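Long-range contacts in beta-hexosaminidase LpqI (Mycobacterium tuberculosis H37Rv, PDB 6GFV), which removes the terminal beta-1,4-linked N-acetylglucosamine from peptidoglycan fragments, so that mycobacterial cell-wall material can be recycled: residues A[130-135]-A[176-181]; A[115-120]-A[170-175]; A[263-268]-A[292-297]. All coordinates share one frame; numbering follows the deposited sequence.

All three contacts belong to one TIM-barrel-like domain of glycoside hydrolase family 3. Contact 1 pairs two neighbouring barrel strands and carries Lys-180 and His-181, probable substrate-binding residues. Contact 2 lies in the helical layer around contact 1, where the helices preceding these strands pack together; the centres are about 12 Å apart, and Leu-170 CD1 is 3.8 Å from Asp-131 OD2. Contact 3 joins the strand that leads to the probable nucleophile Asp-268 to the chain beside it. It meets contact 1 inside the barrel, where Phe-132 CE1 is 3.7 Å from Phe-266 CD2, edge-to-face, and at the active site, where His-181 CD2 is 3.6 Å from Asp-268 OD2. Contacts 2 and 3 do not touch.

Contact 1. Residues A[130-135]-A[176-181]; sequences IDFAPV and LPVLKH
Strand 130-131 and the loop after it run along strand 176-180, parallel neighbours in the TIM-like barrel, and the pairing becomes irregular toward the substrate-binding end. Asp-131 N gives a nearly straight bond to Leu-176 O (3.1 Å, 170° at the hydrogen). An inverse gamma turn at Phe-132 then breaks the regular pairing: Val-178 N bonds to Ala-133 O at 2.8 Å, from above the carbonyl plane. A cis peptide precedes Pro-134, whose O receives a weak bond from Lys-180 N. On the barrel's inner side, Val-178 CG2 touches both Ile-130 CG2 (3.9 Å) and Phe-132 CD1 (4.0 Å), meeting the ring obliquely. Lys-180 leaves the backbone with CG between N and the carbonyl carbon (chi1 59°), then runs extended, past Val-135 CG2 at 3.8 Å from CE, until NZ reaches Phe-132 O at 2.9 Å. That bond and a salt bridge to Glu-82 hold the ammonium of this probable substrate-binding lysine. Strand 76-83 flanks 130-131 and strand 223-230 flanks 176-182; Met-225 of the latter touches Phe-132, Val-178 and Lys-180, while helix 156-172 covers Asp-131, Pro-134 and Pro-177 from outside.

Contact 2. Residues A[115-120]-A[170-175]; sequences LARDRG and LRDAGV
Helix 109-126 packs against the end of helix 156-172 in the outer layer of the TIM-like barrel, each helix leading into one of two adjacent strands. Among CA atoms, Gly-120 CA and Leu-170 CA come nearest, 5.1 Å apart. With no side chain on Gly-120, Ala-173 CB settles against the helix backbone, 3.5 Å from Gly-120 C, and Leu-170 CD2 reaches Gly-120 CA at 4.0 Å. Val-175 CG2 adds a contact with Gly-120 O (3.6 Å). The Schellman motif at Gly-174, with positive phi, turns the chain so that Val-175 also faces helix 109-126; its two bonds run from Val-175 N to Leu-170 O and from Gly-174 N to Arg-171 O, and Ala-173 N reaches the same Leu-170 O from the opposite face of its plane.

At the more exposed margin, Arg-117 has CG anti to the backbone N (chi1 177°) and bends at chi3 (63°), laying CD 3.6 Å from Asp-172 CB and bringing NH1 to Asp-172 OD2 at 3.1 Å. The oxygen lies at the guanidinium edge, near its plane, but is met on its anti side and out of the carboxylate plane, the two flat groups being 47° apart. Asp-172 OD2 also forms a salt bridge with Arg-113, and OD1 accepts a hydrogen bond from Gln-168, while Arg-117 NH2 pairs with Asp-114; the alternating charges probably offset one another beside the apolar seam.

Contact 3. Residues A[263-268]-A[292-297]; sequences GPVFSD and AGADIA
Asp-295 turns its CG anti to its own carbonyl carbon (chi1 -53°), which carries OD2 back toward the neighbouring strand and onto Val-265 N at 3.0 Å. The bond uses the anti lone pair of OD2, and the Asp-295 side chain crosses that of Val-265 at about a right angle, with OD2 also 3.5 Å from Pro-264 CA. Ile-296, with CG1 likewise anti to the carbonyl carbon (chi1 -69°), lies side by side with Phe-266, pointing the same way. Its CG2 approaches Phe-266 CD2 obliquely at 3.6 Å, and its CG1 lies 3.9 Å from Phe-266 CE2.

Val-265 O accepts two backbone bonds, from Asp-295 N at 2.9 Å and from Ile-296 N at 3.1 Å, the latter the straighter. Together with the bond to Asp-295 OD2, they tie both polar backbone atoms of Val-265 to the second segment. One residue on, Ser-267 N meets Ile-296 O at 3.1 Å, nearly along the C=O axis.

Phe-266 and Ile-296 thus form a single bridge where the TIM-like barrel passes from strand 265-267 toward strand 297-299, the intervening chain including helix 282-292. That helix ends in a Schellman motif with Gly-293 at positive phi, just before the bonded residues. The strand leads directly to Asp-268, probably the catalytic nucleophile; Ser-267 OG donates to Asp-268 O and also bonds to Leu-298 N, linking the chain at Asp-268 to strand 297-299 beside the active site. The buried Asp-295 carboxylate has further partners: OD1 forms a salt bridge with Arg-332 and a hydrogen bond with Ser-329 OG, both of helix 323-337, and OD2 forms a salt bridge with Arg-251 of helix 244-252. Met-336, also of helix 323-337, touches the side chains of Pro-264 and Phe-266.

Contact 1. Residues A[130-135]-A[176-181]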
ATOM      1  N   ILE A 130      -0.197   6.080  -7.047  1.00 12.87           N
ATOM      2  CA  ILE A 130       0.051   4.764  -6.428  1.00 16.47           C
ATOM      3  C   ILE A 130      -1.059   3.782  -6.768  1.00 11.07           C
ATOM      4  O   ILE A 130      -2.240   4.105  -6.617  1.00 11.39           O
ATOM      5  CB  ILE A 130       0.150   4.844  -4.870  1.00 11.06           C
ATOM      6  CG1 ILE A 130       1.345   5.690  -4.416  1.00 11.17           C
ATOM      7  CG2 ILE A 130       0.236   3.445  -4.263  1.00 10.72           C
ATOM      8  CD1 ILE A 130       1.244   6.137  -2.968  1.00 11.37           C
ATOM      9  N   ASP A 131      -0.678   2.592  -7.222  1.00 10.81           N
ATOM     10  CA  ASP A 131      -1.619   1.495  -7.489  1.00 10.87           C
ATOM     11  C   ASP A 131      -1.260   0.310  -6.597  1.00 10.62           C
ATOM     12  O   ASP A 131      -0.141  -0.193  -6.657  1.00 10.37           O
ATOM     13  CB  ASP A 131      -1.576   1.065  -8.962  1.00 10.98           C
ATOM     14  CG  ASP A 131      -2.611  -0.032  -9.314  1.00 11.22           C
ATOM     15  OD1 ASP A 131      -3.490  -0.350  -8.503  1.00 11.50           O
ATOM     16  OD2 ASP A 131      -2.556  -0.549 -10.438  1.00 11.38           O
ATOM     17  N   PHE A 132      -2.218  -0.139  -5.795  1.00 10.78           N
ATOM     18  CA  PHE A 132      -2.012  -1.310  -4.956  1.00 12.53           C
ATOM     19  C   PHE A 132      -2.115  -2.577  -5.810  1.00 10.75           C
ATOM     20  O   PHE A 132      -3.124  -3.273  -5.797  1.00 12.23           O
ATOM     21  CB  PHE A 132      -3.005  -1.305  -3.805  1.00 10.96           C
ATOM     22  CG  PHE A 132      -2.808  -0.163  -2.866  1.00 10.97           C
ATOM     23  CD1 PHE A 132      -1.555   0.096  -2.329  1.00 10.66           C
ATOM     24  CD2 PHE A 132      -3.852   0.681  -2.541  1.00 11.40           C
ATOM     25  CE1 PHE A 132      -1.360   1.147  -1.473  1.00 10.79           C
ATOM     26  CE2 PHE A 132      -3.652   1.740  -1.696  1.00 11.52           C
ATOM     27  CZ  PHE A 132      -2.400   1.971  -1.148  1.00 11.22           C
ATOM     28  N   ALA A 133      -1.057  -2.813  -6.575  1.00 10.55           N
ATOM     29  CA  ALA A 133      -0.902  -3.955  -7.464  1.00 10.69           C
ATOM     30  C   ALA A 133       0.567  -3.976  -7.922  1.00 10.47           C
ATOM     31  O   ALA A 133       1.197  -2.929  -8.012  1.00 11.70           O
ATOM     32  CB  ALA A 133      -1.865  -3.859  -8.650  1.00 11.08           C
ATOM     33  N   PRO A 134       1.116  -5.153  -8.269  1.00 10.59           N
ATOM     34  CA  PRO A 134       0.471  -6.452  -8.458  1.00 10.95           C
ATOM     35  C   PRO A 134       0.352  -7.331  -7.214  1.00 12.06           C
ATOM     36  O   PRO A 134       1.143  -7.259  -6.279  1.00 12.79           O
ATOM     37  CB  PRO A 134       1.378  -7.125  -9.490  1.00 11.15           C
ATOM     38  CG  PRO A 134       2.725  -6.588  -9.215  1.00 10.83           C
ATOM     39  CD  PRO A 134       2.510  -5.160  -8.756  1.00 10.51           C
ATOM     40  N   VAL A 135      -0.670  -8.170  -7.227  1.00 11.40           N
ATOM     41  CA  VAL A 135      -0.746  -9.303  -6.334  1.00 11.64           C
ATOM     42  C   VAL A 135       0.372 -10.287  -6.644  1.00 11.75           C
ATOM     43  O   VAL A 135       0.536 -10.685  -7.792  1.00 12.35           O
ATOM     44  CB  VAL A 135      -2.082 -10.041  -6.463  1.00 12.28           C
ATOM     45  CG1 VAL A 135      -2.043 -11.309  -5.638  1.00 12.66           C
ATOM     46  CG2 VAL A 135      -3.261  -9.147  -6.053  1.00 12.34           C
ATOM     47  N   LEU A 176       3.632   4.150  -8.950  1.00 10.96           N
ATOM     48  CA  LEU A 176       4.276   3.249  -7.984  1.00 10.64           C
ATOM     49  C   LEU A 176       3.511   1.936  -7.854  1.00 10.38           C
ATOM     50  O   LEU A 176       2.362   1.926  -7.416  1.00 10.36           O
ATOM     51  CB  LEU A 176       4.397   3.895  -6.599  1.00 10.65           C
ATOM     52  CG  LEU A 176       5.022   2.998  -5.519  1.00 10.40           C
ATOM     53  CD1 LEU A 176       6.531   2.996  -5.655  1.00 10.54           C
ATOM     54  CD2 LEU A 176       4.603   3.406  -4.113  1.00 10.43           C
ATOM     55  N   PRO A 177       4.152   0.828  -8.234  1.00 10.29           N
ATOM     56  CA  PRO A 177       3.582  -0.498  -7.991  1.00 10.14           C
ATOM     57  C   PRO A 177       3.753  -0.948  -6.533  1.00 16.31           C
ATOM     58  O   PRO A 177       4.767  -0.634  -5.910  1.00 12.72           O
ATOM     59  CB  PRO A 177       4.384  -1.391  -8.928  1.00 10.26           C
ATOM     60  CG  PRO A 177       5.753  -0.710  -8.989  1.00 10.36           C
ATOM     61  CD  PRO A 177       5.463   0.760  -8.901  1.00 10.45           C
ATOM     62  N   VAL A 178       2.777  -1.683  -6.004  1.00  9.91           N
ATOM     63  CA  VAL A 178       2.845  -2.159  -4.638  1.00  9.81           C
ATOM     64  C   VAL A 178       2.535  -3.650  -4.581  1.00  9.88           C
ATOM     65  O   VAL A 178       1.417  -4.068  -4.870  1.00 10.06           O
ATOM     66  CB  VAL A 178       1.876  -1.400  -3.704  1.00  9.90           C
ATOM     67  CG1 VAL A 178       2.048  -1.877  -2.281  1.00  9.88           C
ATOM     68  CG2 VAL A 178       2.134   0.100  -3.767  1.00  9.96           C
ATOM     69  N   LEU A 179       3.540  -4.448  -4.226  1.00  9.84           N
ATOM     70  CA  LEU A 179       3.381  -5.902  -4.095  1.00 10.01           C
ATOM     71  C   LEU A 179       2.540  -6.259  -2.859  1.00 10.10           C
ATOM     72  O   LEU A 179       2.688  -5.649  -1.805  1.00 12.95           O
ATOM     73  CB  LEU A 179       4.766  -6.585  -4.002  1.00 10.04           C
ATOM     74  CG  LEU A 179       5.944  -6.083  -4.861  1.00 10.04           C
ATOM     75  CD1 LEU A 179       7.232  -6.852  -4.519  1.00 11.05           C
ATOM     76  CD2 LEU A 179       5.672  -6.180  -6.352  1.00 10.21           C
ATOM     77  N   LYS A 180       1.668  -7.260  -2.990  1.00 15.57           N
ATOM     78  CA  LYS A 180       0.798  -7.667  -1.883  1.00 10.65           C
ATOM     79  C   LYS A 180       0.427  -9.160  -1.962  1.00 11.10           C
ATOM     80  O   LYS A 180       0.509  -9.746  -3.039  1.00 11.25           O
ATOM     81  CB  LYS A 180      -0.468  -6.783  -1.856  1.00 10.76           C
ATOM     82  CG  LYS A 180      -1.346  -6.791  -3.105  1.00 10.98           C
ATOM     83  CD  LYS A 180      -2.440  -5.703  -3.026  1.00 11.12           C
ATOM     84  CE  LYS A 180      -3.568  -5.927  -4.045  1.00 12.16           C
ATOM     85  NZ  LYS A 180      -4.666  -4.897  -4.026  1.00 11.80           N
ATOM     86  N   HIS A 181       0.046  -9.800  -0.849  1.00 11.40           N
ATOM     87  CA  HIS A 181       0.084  -9.299   0.525  1.00 11.34           C
ATOM     88  C   HIS A 181       1.168 -10.032   1.355  1.00 11.37           C
ATOM     89  O   HIS A 181       1.006 -11.209   1.679  1.00 16.11           O
ATOM     90  CB  HIS A 181      -1.275  -9.497   1.215  1.00 11.86           C
ATOM     91  CG  HIS A 181      -2.454  -9.057   0.398  1.00 12.05           C
ATOM     92  ND1 HIS A 181      -2.879  -9.722  -0.730  1.00 12.72           N
ATOM     93  CD2 HIS A 181      -3.298  -8.014   0.555  1.00 12.12           C
ATOM     94  CE1 HIS A 181      -3.924  -9.099  -1.240  1.00 12.50           C
ATOM     95  NE2 HIS A 181      -4.193  -8.056  -0.482  1.00 12.39           N
TER

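Contact 2. Residues A[115-120]-A[170-175]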
ATOM      1  N   LEU A 115       0.147  -4.114 -21.330  1.00 13.11           N
ATOM      2  CA  LEU A 115      -1.161  -3.756 -20.803  1.00 13.02           C
ATOM      3  C   LEU A 115      -1.022  -2.933 -19.538  1.00 12.81           C
ATOM      4  O   LEU A 115      -1.734  -1.949 -19.361  1.00 12.93           O
ATOM      5  CB  LEU A 115      -2.023  -5.001 -20.538  1.00 12.76           C
ATOM      6  CG  LEU A 115      -3.421  -4.792 -19.915  1.00 12.64           C
ATOM      7  CD1 LEU A 115      -4.330  -3.989 -20.825  1.00 15.57           C
ATOM      8  CD2 LEU A 115      -4.082  -6.106 -19.586  1.00 12.39           C
ATOM      9  N   ALA A 116      -0.106  -3.327 -18.661  1.00 12.52           N
ATOM     10  CA  ALA A 116       0.106  -2.581 -17.423  1.00 12.32           C
ATOM     11  C   ALA A 116       0.555  -1.147 -17.706  1.00 12.64           C
ATOM     12  O   ALA A 116       0.136  -0.219 -17.024  1.00 12.62           O
ATOM     13  CB  ALA A 116       1.126  -3.279 -16.534  1.00 12.01           C
ATOM     14  N   ARG A 117       1.418  -0.982 -18.703  1.00 12.95           N
ATOM     15  CA  ARG A 117       1.942   0.337 -19.036  1.00 13.30           C
ATOM     16  C   ARG A 117       0.842   1.246 -19.594  1.00 13.60           C
ATOM     17  O   ARG A 117       0.755   2.413 -19.228  1.00 13.74           O
ATOM     18  CB  ARG A 117       3.095   0.230 -20.032  1.00 13.60           C
ATOM     19  CG  ARG A 117       3.656   1.576 -20.481  1.00 16.86           C
ATOM     20  CD  ARG A 117       4.925   1.433 -21.326  1.00 14.31           C
ATOM     21  NE  ARG A 117       4.712   0.709 -22.583  1.00 14.53           N
ATOM     22  CZ  ARG A 117       5.090  -0.547 -22.800  1.00 14.36           C
ATOM     23  NH1 ARG A 117       5.696  -1.244 -21.841  1.00 13.98           N
ATOM     24  NH2 ARG A 117       4.855  -1.114 -23.967  1.00 14.59           N
ATOM     25  N   ASP A 118       0.000   0.708 -20.464  1.00 13.73           N
ATOM     26  CA  ASP A 118      -1.104   1.494 -21.010  1.00 14.04           C
ATOM     27  C   ASP A 118      -2.106   1.942 -19.939  1.00 13.82           C
ATOM     28  O   ASP A 118      -2.434   3.122 -19.841  1.00 14.05           O
ATOM     29  CB  ASP A 118      -1.841   0.704 -22.083  1.00 15.06           C
ATOM     30  CG  ASP A 118      -2.906   1.532 -22.763  1.00 14.59           C
ATOM     31  OD1 ASP A 118      -2.542   2.430 -23.542  1.00 20.23           O
ATOM     32  OD2 ASP A 118      -4.089   1.306 -22.484  1.00 15.71           O
ATOM     33  N   ARG A 119      -2.603   0.984 -19.163  1.00 13.41           N
ATOM     34  CA  ARG A 119      -3.485   1.272 -18.030  1.00 13.17           C
ATOM     35  C   ARG A 119      -2.836   2.247 -17.040  1.00 13.08           C
ATOM     36  O   ARG A 119      -3.493   3.147 -16.522  1.00 13.14           O
ATOM     37  CB  ARG A 119      -3.889  -0.032 -17.319  1.00 12.75           C
ATOM     38  CG  ARG A 119      -4.884  -0.926 -18.120  1.00 12.83           C
ATOM     39  CD  ARG A 119      -5.225  -2.273 -17.442  1.00 12.44           C
ATOM     40  NE  ARG A 119      -6.219  -2.151 -16.383  1.00 12.24           N
ATOM     41  CZ  ARG A 119      -7.535  -2.122 -16.576  1.00 13.06           C
ATOM     42  NH1 ARG A 119      -8.031  -2.224 -17.801  1.00 12.68           N
ATOM     43  NH2 ARG A 119      -8.359  -1.990 -15.541  1.00 12.18           N
ATOM     44  N   GLY A 120      -1.539   2.084 -16.797  1.00 12.98           N
ATOM     45  CA  GLY A 120      -0.809   2.967 -15.895  1.00 12.92           C
ATOM     46  C   GLY A 120      -0.719   4.390 -16.429  1.00 15.91           C
ATOM     47  O   GLY A 120      -0.796   5.362 -15.675  1.00 13.36           O
ATOM     48  N   LEU A 170       3.639  -0.599 -14.868  1.00 11.82           N
ATOM     49  CA  LEU A 170       3.232   0.549 -14.061  1.00 11.59           C
ATOM     50  C   LEU A 170       4.408   1.533 -13.860  1.00 11.66           C
ATOM     51  O   LEU A 170       4.253   2.750 -14.012  1.00 11.86           O
ATOM     52  CB  LEU A 170       2.669   0.075 -12.708  1.00 11.17           C
ATOM     53  CG  LEU A 170       1.310  -0.657 -12.692  1.00 11.22           C
ATOM     54  CD1 LEU A 170       1.012  -1.306 -11.346  1.00 10.91           C
ATOM     55  CD2 LEU A 170       0.164   0.310 -13.067  1.00 11.47           C
ATOM     56  N   ARG A 171       5.574   0.981 -13.535  1.00 11.60           N
ATOM     57  CA  ARG A 171       6.806   1.732 -13.358  1.00 11.80           C
ATOM     58  C   ARG A 171       7.183   2.494 -14.649  1.00 12.81           C
ATOM     59  O   ARG A 171       7.599   3.641 -14.583  1.00 12.67           O
ATOM     60  CB  ARG A 171       7.917   0.764 -12.911  1.00 11.75           C
ATOM     61  CG  ARG A 171       9.190   1.373 -12.350  1.00 17.49           C
ATOM     62  CD  ARG A 171      10.131   0.279 -11.804  1.00 11.91           C
ATOM     63  NE  ARG A 171       9.515  -0.474 -10.717  1.00 21.94           N
ATOM     64  CZ  ARG A 171       9.360  -1.794 -10.687  1.00 11.27           C
ATOM     65  NH1 ARG A 171       9.795  -2.550 -11.671  1.00 11.65           N
ATOM     66  NH2 ARG A 171       8.779  -2.348  -9.642  1.00 10.88           N
ATOM     67  N   ASP A 172       7.012   1.854 -15.809  1.00 12.70           N
ATOM     68  CA  ASP A 172       7.188   2.497 -17.112  1.00 13.34           C
ATOM     69  C   ASP A 172       6.399   3.794 -17.213  1.00 20.14           C
ATOM     70  O   ASP A 172       6.874   4.762 -17.791  1.00 14.00           O
ATOM     71  CB  ASP A 172       6.732   1.592 -18.265  1.00 13.65           C
ATOM     72  CG  ASP A 172       7.640   0.392 -18.509  1.00 16.41           C
ATOM     73  OD1 ASP A 172       8.810   0.403 -18.099  1.00 13.94           O
ATOM     74  OD2 ASP A 172       7.164  -0.572 -19.140  1.00 14.03           O
ATOM     75  N   ALA A 173       5.185   3.789 -16.665  1.00 13.05           N
ATOM     76  CA  ALA A 173       4.252   4.904 -16.803  1.00 14.33           C
ATOM     77  C   ALA A 173       4.388   5.932 -15.675  1.00 13.10           C
ATOM     78  O   ALA A 173       3.655   6.901 -15.643  1.00 13.31           O
ATOM     79  CB  ALA A 173       2.786   4.374 -16.870  1.00 13.06           C
ATOM     80  N   GLY A 174       5.310   5.714 -14.739  1.00 12.83           N
ATOM     81  CA  GLY A 174       5.478   6.644 -13.639  1.00 12.80           C
ATOM     82  C   GLY A 174       4.524   6.467 -12.461  1.00 16.74           C
ATOM     83  O   GLY A 174       4.331   7.395 -11.683  1.00 12.84           O
ATOM     84  N   VAL A 175       3.940   5.275 -12.325  1.00 11.91           N
ATOM     85  CA  VAL A 175       3.044   4.935 -11.211  1.00 11.54           C
ATOM     86  C   VAL A 175       3.732   3.937 -10.261  1.00 11.13           C
ATOM     87  O   VAL A 175       4.362   3.008 -10.720  1.00 12.12           O
ATOM     88  CB  VAL A 175       1.706   4.336 -11.723  1.00 11.53           C
ATOM     89  CG1 VAL A 175       0.857   3.803 -10.578  1.00 11.25           C
ATOM     90  CG2 VAL A 175       0.913   5.396 -12.519  1.00 12.01           C
TER

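Contact 3. Residues A[263-268]-A[292-297]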
ATOM      1  N   GLY A 263      12.431   0.440   0.939  1.00 10.72           N
ATOM      2  CA  GLY A 263      11.340   1.172   0.323  1.00 10.29           C
ATOM      3  C   GLY A 263      10.141   1.354   1.241  1.00 10.25           C
ATOM      4  O   GLY A 263      10.200   0.963   2.404  1.00 10.59           O
ATOM      5  N   PRO A 264       9.042   1.960   0.725  1.00  9.93           N
ATOM      6  CA  PRO A 264       7.840   2.227   1.527  1.00 10.95           C
ATOM      7  C   PRO A 264       7.008   0.963   1.814  1.00 10.05           C
ATOM      8  O   PRO A 264       6.722   0.185   0.907  1.00  9.86           O
ATOM      9  CB  PRO A 264       7.048   3.219   0.649  1.00  9.65           C
ATOM     10  CG  PRO A 264       7.398   2.789  -0.752  1.00  9.37           C
ATOM     11  CD  PRO A 264       8.844   2.323  -0.694  1.00  9.57           C
ATOM     12  N   VAL A 265       6.625   0.792   3.074  1.00 10.41           N
ATOM     13  CA  VAL A 265       5.810  -0.326   3.532  1.00 10.61           C
ATOM     14  C   VAL A 265       4.406   0.130   3.972  1.00 10.73           C
ATOM     15  O   VAL A 265       4.275   1.021   4.809  1.00 10.97           O
ATOM     16  CB  VAL A 265       6.479  -1.072   4.715  1.00 11.08           C
ATOM     17  CG1 VAL A 265       5.567  -2.154   5.230  1.00 11.35           C
ATOM     18  CG2 VAL A 265       7.810  -1.661   4.290  1.00 11.06           C
ATOM     19  N   PHE A 266       3.376  -0.502   3.413  1.00 10.65           N
ATOM     20  CA  PHE A 266       1.977  -0.147   3.679  1.00 12.63           C
ATOM     21  C   PHE A 266       1.250  -1.214   4.491  1.00 11.32           C
ATOM     22  O   PHE A 266       1.359  -2.386   4.174  1.00 11.73           O
ATOM     23  CB  PHE A 266       1.183   0.020   2.372  1.00 10.50           C
ATOM     24  CG  PHE A 266       1.708   1.068   1.432  1.00 10.77           C
ATOM     25  CD1 PHE A 266       2.866   0.865   0.709  1.00  9.79           C
ATOM     26  CD2 PHE A 266       0.975   2.217   1.190  1.00 14.23           C
ATOM     27  CE1 PHE A 266       3.317   1.822  -0.193  1.00 20.02           C
ATOM     28  CE2 PHE A 266       1.424   3.173   0.290  1.00 10.20           C
ATOM     29  CZ  PHE A 266       2.591   2.975  -0.396  1.00  9.39           C
ATOM     30  N   SER A 267       0.454  -0.819   5.479  1.00 11.77           N
ATOM     31  CA  SER A 267      -0.528  -1.743   6.037  1.00 12.28           C
ATOM     32  C   SER A 267      -1.641  -1.988   5.025  1.00 12.17           C
ATOM     33  O   SER A 267      -1.906  -1.146   4.162  1.00 11.82           O
ATOM     34  CB  SER A 267      -1.124  -1.221   7.354  1.00 12.91           C
ATOM     35  OG  SER A 267      -2.127  -0.233   7.151  1.00 12.98           O
ATOM     36  N   ASP A 268      -2.286  -3.151   5.124  1.00 12.54           N
ATOM     37  CA  ASP A 268      -3.585  -3.358   4.473  1.00 12.71           C
ATOM     38  C   ASP A 268      -4.630  -2.519   5.222  1.00 13.22           C
ATOM     39  O   ASP A 268      -4.339  -1.966   6.280  1.00 13.47           O
ATOM     40  CB  ASP A 268      -3.957  -4.851   4.448  1.00 13.09           C
ATOM     41  CG  ASP A 268      -5.040  -5.187   3.414  1.00 13.18           C
ATOM     42  OD1 ASP A 268      -5.669  -4.258   2.865  1.00 13.05           O
ATOM     43  OD2 ASP A 268      -5.265  -6.388   3.161  1.00 13.44           O
ATOM     44  N   ALA A 292       5.147  -1.206  14.404  1.00 15.76           N
ATOM     45  CA  ALA A 292       5.744  -2.356  13.716  1.00 15.39           C
ATOM     46  C   ALA A 292       6.811  -1.964  12.695  1.00 14.77           C
ATOM     47  O   ALA A 292       7.675  -2.772  12.358  1.00 14.66           O
ATOM     48  CB  ALA A 292       4.667  -3.175  13.047  1.00 15.12           C
ATOM     49  N   GLY A 293       6.763  -0.724  12.216  1.00 14.43           N
ATOM     50  CA  GLY A 293       7.713  -0.267  11.225  1.00 13.91           C
ATOM     51  C   GLY A 293       7.122   0.006   9.845  1.00 13.17           C
ATOM     52  O   GLY A 293       7.856   0.281   8.920  1.00 17.33           O
ATOM     53  N   ALA A 294       5.801  -0.084   9.704  1.00 13.08           N
ATOM     54  CA  ALA A 294       5.139   0.363   8.483  1.00 12.49           C
ATOM     55  C   ALA A 294       5.329   1.869   8.325  1.00 12.36           C
ATOM     56  O   ALA A 294       5.374   2.589   9.317  1.00 12.87           O
ATOM     57  CB  ALA A 294       3.648   0.003   8.516  1.00 12.60           C
ATOM     58  N   ASP A 295       5.454   2.341   7.095  1.00 11.80           N
ATOM     59  CA  ASP A 295       5.580   3.779   6.833  1.00 11.68           C
ATOM     60  C   ASP A 295       4.222   4.472   6.564  1.00 11.59           C
ATOM     61  O   ASP A 295       4.066   5.663   6.808  1.00 12.83           O
ATOM     62  CB  ASP A 295       6.519   4.025   5.650  1.00 11.22           C
ATOM     63  CG  ASP A 295       7.878   3.339   5.811  1.00 11.37           C
ATOM     64  OD1 ASP A 295       8.605   3.711   6.742  1.00 11.82           O
ATOM     65  OD2 ASP A 295       8.215   2.458   4.989  1.00 11.10           O
ATOM     66  N   ILE A 296       3.275   3.718   6.026  1.00 11.41           N
ATOM     67  CA  ILE A 296       1.950   4.233   5.677  1.00 11.38           C
ATOM     68  C   ILE A 296       0.883   3.407   6.359  1.00 13.56           C
ATOM     69  O   ILE A 296       0.845   2.185   6.209  1.00 12.35           O
ATOM     70  CB  ILE A 296       1.687   4.213   4.146  1.00 12.74           C
ATOM     71  CG1 ILE A 296       2.558   5.235   3.428  1.00 10.47           C
ATOM     72  CG2 ILE A 296       0.220   4.484   3.843  1.00 10.90           C
ATOM     73  CD1 ILE A 296       2.320   6.626   3.883  1.00 10.68           C
ATOM     74  N   ALA A 297       0.055   4.084   7.147  1.00 12.30           N
ATOM     75  CA  ALA A 297      -1.122   3.486   7.757  1.00 12.83           C
ATOM     76  C   ALA A 297      -2.361   3.821   6.910  1.00 21.20           C
ATOM     77  O   ALA A 297      -2.731   4.978   6.767  1.00 12.75           O
ATOM     78  CB  ALA A 297      -1.307   3.978   9.166  1.00 13.57           C
TER